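Local coordinates for protein dihydroneopterin triphosphate diphosphatase (Escherichia coli O157:H7, PDB 5U7H) that probably hydrolyses dihydroneopterin triphosphate to the monophosphate and pyrophosphate in folate biosynthesis, and probably also nucleoside triphosphates, with a preference for dATP, at residues 35-40 with 115-120. Sequence-based numbering, arbitrary orientation.
Sequences FWQSVT and FTEHLA. With NI (nickel (II) ion), chain F; NI (nickel (II) ion), chain E.
Gln37 OE1 accepts from three donors: His118 across the contact, a nickel-bound water, and Arg29 of the neighbouring strand 23-29. The bond from His118 NE2 to Gln37 OE1 is 2.8 Å long and close to straight (163°). The oxygen lies near the plane of the imidazole, and the N-H points at a lone pair of the amide oxygen, in the carbonyl plane. The two side chains cross at about a right angle, with amide and ring planes turned 54° apart. CG of Gln37 sits between the backbone N and the carbonyl carbon (chi1 54°), and the chain beyond it is extended, which carries the amide out to the ring. The amide nitrogen is held too: Gln37 NE2 donates to Thr40 OG1 at 3.2 Å.

The water donates to Gln37 OE1, accepts from Thr40 N and binds one nickel ion. Glu117 bridges two metals: OE1 is 2.1 Å from the same nickel, and OE2 is 2.0 Å from a second. Thr40 O also binds the first nickel, at 2.0 Å. Glu60 and Glu56 of the Nudix box helix supply further ligands. Farther along, Ala120 CB touches Trp36 CH2 at 4.1 Å, and Lys122 makes a cation-pi contact with the same indole.

Such a carboxylate cluster beside the box helix is characteristic of Nudix hydrolases. The nickel ions are bound by the glutamates that probably bind magnesium in the working enzyme. Gln37 is a second-shell residue, consistent with a role in orienting the metal-bound water, and Arg29, a probable substrate ligand, shares its oxygen. One amide thus joins the metal site to what is probably the substrate site.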
# COMPACT_ATOMS: atom_id res chain seq x y z
N PHE A 35 -1.67 -6.04 11.62
CA PHE A 35 -1.64 -5.94 10.16
C PHE A 35 -0.61 -4.88 9.79
O PHE A 35 -0.85 -3.69 9.96
CB PHE A 35 -3.04 -5.59 9.64
CG PHE A 35 -3.21 -5.74 8.15
CD1 PHE A 35 -2.12 -5.83 7.29
CD2 PHE A 35 -4.49 -5.79 7.61
CE1 PHE A 35 -2.32 -5.96 5.91
CE2 PHE A 35 -4.69 -5.91 6.24
CZ PHE A 35 -3.60 -5.99 5.39
N TRP A 36 0.54 -5.33 9.29
CA TRP A 36 1.54 -4.45 8.70
C TRP A 36 1.43 -4.51 7.18
O TRP A 36 1.21 -5.57 6.60
CB TRP A 36 2.94 -4.88 9.12
CG TRP A 36 3.19 -4.70 10.58
CD1 TRP A 36 2.74 -5.49 11.60
CD2 TRP A 36 3.94 -3.65 11.19
NE1 TRP A 36 3.18 -5.01 12.81
CE2 TRP A 36 3.91 -3.87 12.59
CE3 TRP A 36 4.65 -2.55 10.70
CZ2 TRP A 36 4.57 -3.03 13.50
CZ3 TRP A 36 5.30 -1.72 11.60
CH2 TRP A 36 5.25 -1.96 12.98
N GLN A 37 1.59 -3.36 6.53
CA GLN A 37 1.33 -3.27 5.10
C GLN A 37 2.18 -2.18 4.44
O GLN A 37 2.71 -1.29 5.11
CB GLN A 37 -0.13 -2.95 4.83
CG GLN A 37 -0.60 -1.70 5.57
CD GLN A 37 -1.94 -1.20 5.06
OE1 GLN A 37 -2.48 -0.21 5.55
NE2 GLN A 37 -2.48 -1.90 4.06
N SER A 38 2.28 -2.28 3.11
CA SER A 38 2.58 -1.13 2.28
C SER A 38 1.40 -0.16 2.28
O SER A 38 0.38 -0.39 2.94
CB SER A 38 2.90 -1.58 0.85
OG SER A 38 3.88 -2.60 0.82
N VAL A 39 1.50 0.92 1.52
CA VAL A 39 0.40 1.87 1.42
C VAL A 39 -0.72 1.26 0.59
O VAL A 39 -0.52 0.87 -0.57
CB VAL A 39 0.89 3.20 0.80
CG1 VAL A 39 -0.27 4.08 0.43
CG2 VAL A 39 1.82 3.93 1.77
N THR A 40 -1.92 1.17 1.17
CA THR A 40 -3.12 0.90 0.37
C THR A 40 -4.14 2.01 0.60
O THR A 40 -4.07 2.75 1.59
CB THR A 40 -3.76 -0.46 0.68
OG1 THR A 40 -4.41 -0.44 1.96
CG2 THR A 40 -2.72 -1.56 0.66
N PHE A 115 3.68 9.56 9.53
CA PHE A 115 2.51 8.82 9.10
C PHE A 115 1.27 9.31 9.84
O PHE A 115 1.36 9.85 10.94
CB PHE A 115 2.70 7.32 9.33
CG PHE A 115 3.18 6.99 10.70
CD1 PHE A 115 2.29 6.88 11.75
CD2 PHE A 115 4.54 6.81 10.94
CE1 PHE A 115 2.73 6.59 13.03
CE2 PHE A 115 4.99 6.50 12.21
CZ PHE A 115 4.08 6.40 13.26
N THR A 116 0.10 9.10 9.21
CA THR A 116 -1.17 9.55 9.77
C THR A 116 -2.20 8.44 9.97
O THR A 116 -2.97 8.51 10.92
CB THR A 116 -1.79 10.63 8.88
OG1 THR A 116 -2.02 10.10 7.56
CG2 THR A 116 -0.85 11.82 8.77
N GLU A 117 -2.23 7.43 9.11
CA GLU A 117 -3.22 6.35 9.16
C GLU A 117 -2.74 5.14 9.96
O GLU A 117 -3.50 4.17 10.09
CB GLU A 117 -3.58 5.94 7.72
CG GLU A 117 -4.77 4.96 7.51
CD GLU A 117 -4.99 4.66 6.01
OE1 GLU A 117 -4.71 3.51 5.54
OE2 GLU A 117 -5.44 5.61 5.31
N HIS A 118 -1.53 5.17 10.51
CA HIS A 118 -0.93 3.97 11.06
C HIS A 118 -0.37 4.25 12.46
O HIS A 118 -0.32 5.39 12.91
CB HIS A 118 0.18 3.43 10.13
CG HIS A 118 -0.35 2.90 8.83
ND1 HIS A 118 -0.65 3.71 7.75
CD2 HIS A 118 -0.69 1.64 8.45
CE1 HIS A 118 -1.12 2.98 6.76
NE2 HIS A 118 -1.15 1.72 7.15
N LEU A 119 0.03 3.19 13.14
CA LEU A 119 0.57 3.28 14.49
C LEU A 119 2.09 3.38 14.53
O LEU A 119 2.64 3.86 15.53
CB LEU A 119 0.13 2.07 15.32
CG LEU A 119 -1.38 1.86 15.49
CD1 LEU A 119 -1.64 0.54 16.20
CD2 LEU A 119 -2.05 2.99 16.23
N ALA A 120 2.79 2.93 13.49
CA ALA A 120 4.24 2.80 13.49
C ALA A 120 4.68 2.38 12.09
O ALA A 120 3.86 1.91 11.29
CB ALA A 120 4.71 1.77 14.52
NI NI F . -4.54 3.12 3.45
NI NI E . -5.37 6.05 3.33
O HOH W 1 -2.83 2.04 3.73
O HOH W 2 -5.38 1.33 3.67
O HOH W 3 -7.14 7.07 3.18
O HOH W 4 -4.79 8.05 3.61